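Local structure of histidine kinase (Synechocystis sp., 5DFY) at residues Ile85-Ala90 with Glu94-Leu99. The protein is a cyanobacteriochrome photoreceptor whose bilin-binding GAF domain, the part present here, carries phycocyanobilin, and it probably works as a phosphorelay sensor histidine kinase. Sequence-based numbering, arbitrary orientation.
Sequences IHESVA and EPLKDL
In this bilin-binding GAF domain, E87 on strand 82-89, at one edge of the antiparallel sheet, holds the loop that runs on toward helix 109-113 by taking two consecutive backbone amides, those of L96 and K97, on its carboxylate. The bond from L96 N to E87 OE2 is 2.8 Å and almost straight (178° at the hydrogen), using the syn lone pair of that oxygen. K97 N reaches E87 OE1 at 3.0 Å, also on the syn side but 31° out of the carboxylate plane. CG of E87 stands anti to the backbone N (chi1 172°) and the chain runs on extended, which carries the carboxylate across to the loop. Around the head, E87 OE2 lies 3.6 Å from L96 CB, and E87 OE1 sits 3.4 Å from K97 CB. Two residues further along the strand, V89 CG1 meets P95 CB at 4.1 Å, a light apolar touch. A water bridges the other flank, donating to E87 O and accepting from K97 NZ. R70, on the neighbouring strand 70-76, forms a salt bridge with E87 OE2 and also donates to the carbonyl of E94, tying sheet and loop together a second time. A glutamine here would probably lose one of the two amide bonds, because its NH2 group cannot accept, and would leave R70 without this negative partner. The L96 side chain lies about 6 Å from that of W106, a chromophore-binding residue. With two N-H groups and an arginine around it, the carboxylate is probably ionised and fixed against rotation.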
loop_
_atom_site.group_PDB
_atom_site.type_symbol
_atom_site.label_atom_id
_atom_site.label_comp_id
_atom_site.label_asym_id
_atom_site.label_seq_id
_atom_site.Cartn_x
_atom_site.Cartn_y
_atom_site.Cartn_z
ATOM N N ILE A 85 -3.695 9.518 18.010
ATOM C CA ILE A 85 -2.451 8.949 18.432
ATOM C C ILE A 85 -1.278 9.881 18.247
ATOM O O ILE A 85 -0.197 9.569 18.717
ATOM C CB ILE A 85 -2.204 7.606 17.715
ATOM C CG1 ILE A 85 -2.141 7.787 16.207
ATOM C CG2 ILE A 85 -3.334 6.609 18.071
ATOM C CD1 ILE A 85 -1.642 6.528 15.508
ATOM N N HIS A 86 -1.482 11.043 17.616
ATOM C CA HIS A 86 -0.433 12.055 17.607
ATOM C C HIS A 86 -0.979 13.442 17.331
ATOM O O HIS A 86 -1.950 13.612 16.605
ATOM C CB HIS A 86 0.655 11.736 16.581
ATOM C CG HIS A 86 1.930 12.468 16.836
ATOM N ND1 HIS A 86 2.945 11.954 17.611
ATOM C CD2 HIS A 86 2.332 13.712 16.474
ATOM C CE1 HIS A 86 3.927 12.833 17.689
ATOM N NE2 HIS A 86 3.578 13.908 17.007
ATOM N N GLU A 87 -0.313 14.427 17.932
ATOM C CA GLU A 87 -0.638 15.841 17.787
ATOM C C GLU A 87 0.634 16.646 17.564
ATOM O O GLU A 87 1.633 16.450 18.261
ATOM C CB GLU A 87 -1.364 16.350 19.038
ATOM C CG GLU A 87 -1.587 17.855 19.076
ATOM C CD GLU A 87 -2.219 18.291 20.386
ATOM O OE1 GLU A 87 -1.829 17.739 21.446
ATOM O OE2 GLU A 87 -3.115 19.156 20.345
ATOM N N SER A 88 0.606 17.566 16.607
ATOM C CA SER A 88 1.602 18.625 16.509
ATOM C C SER A 88 0.837 19.932 16.664
ATOM O O SER A 88 -0.089 20.191 15.910
ATOM C CB SER A 88 2.350 18.583 15.173
ATOM O OG SER A 88 3.302 19.620 15.040
ATOM N N VAL A 89 1.209 20.747 17.646
ATOM C CA VAL A 89 0.483 21.972 17.910
ATOM C C VAL A 89 1.438 23.105 18.279
ATOM O O VAL A 89 2.455 22.882 18.957
ATOM C CB VAL A 89 -0.558 21.744 19.026
ATOM C CG1 VAL A 89 0.092 21.344 20.354
ATOM C CG2 VAL A 89 -1.450 22.967 19.226
ATOM N N ALA A 90 1.124 24.314 17.807
ATOM C CA ALA A 90 1.921 25.491 18.164
ATOM C C ALA A 90 1.724 25.801 19.648
ATOM O O ALA A 90 0.656 25.551 20.209
ATOM C CB ALA A 90 1.537 26.685 17.311
ATOM N N GLU A 94 -3.850 25.544 23.659
ATOM C CA GLU A 94 -3.982 24.423 24.589
ATOM C C GLU A 94 -3.870 23.111 23.804
ATOM O O GLU A 94 -4.569 22.929 22.813
ATOM C CB GLU A 94 -5.309 24.500 25.350
ATOM C CG GLU A 94 -5.518 23.278 26.251
ATOM C CD GLU A 94 -6.663 23.392 27.267
ATOM O OE1 GLU A 94 -7.165 24.495 27.510
ATOM O OE2 GLU A 94 -7.051 22.337 27.800
ATOM N N PRO A 95 -2.988 22.207 24.245
ATOM C CA PRO A 95 -2.871 20.937 23.511
ATOM C C PRO A 95 -4.010 20.004 23.839
ATOM O O PRO A 95 -4.611 20.125 24.919
ATOM C CB PRO A 95 -1.546 20.368 24.005
ATOM C CG PRO A 95 -1.425 20.906 25.410
ATOM C CD PRO A 95 -2.047 22.286 25.365
ATOM N N LEU A 96 -4.335 19.097 22.914
ATOM C CA LEU A 96 -5.309 18.051 23.209
ATOM C C LEU A 96 -4.663 16.929 23.989
ATOM O O LEU A 96 -5.342 16.280 24.793
ATOM C CB LEU A 96 -5.928 17.492 21.929
ATOM C CG LEU A 96 -6.659 18.481 21.031
ATOM C CD1 LEU A 96 -7.384 17.723 19.932
ATOM C CD2 LEU A 96 -7.611 19.369 21.802
ATOM N N LYS A 97 -3.381 16.705 23.780
ATOM C CA LYS A 97 -2.670 15.648 24.506
ATOM C C LYS A 97 -2.371 16.110 25.921
ATOM O O LYS A 97 -1.743 17.145 26.113
ATOM C CB LYS A 97 -1.380 15.266 23.805
ATOM C CG LYS A 97 -0.715 14.002 24.400
ATOM C CD LYS A 97 0.614 13.688 23.755
ATOM C CE LYS A 97 1.686 14.648 24.163
ATOM N NZ LYS A 97 2.969 14.306 23.524
ATOM N N ASP A 98 -2.798 15.325 26.905
ATOM C CA ASP A 98 -2.548 15.672 28.308
ATOM C C ASP A 98 -1.203 15.142 28.806
ATOM O O ASP A 98 -0.412 14.596 28.040
ATOM C CB ASP A 98 -3.700 15.178 29.195
ATOM C CG ASP A 98 -3.765 13.655 29.329
ATOM O OD1 ASP A 98 -2.741 12.946 29.219
ATOM O OD2 ASP A 98 -4.885 13.173 29.568
ATOM N N LEU A 99 -0.929 15.320 30.100
ATOM C CA LEU A 99 0.396 15.007 30.634
ATOM C C LEU A 99 0.702 13.510 30.690
ATOM O O LEU A 99 1.869 13.116 30.768
ATOM C CB LEU A 99 0.554 15.609 32.029
ATOM C CG LEU A 99 0.784 17.121 32.042
ATOM C CD1 LEU A 99 0.666 17.661 33.457
ATOM C CD2 LEU A 99 2.141 17.470 31.455
HETATM O O HOH W 1 2.287 16.175 21.043
#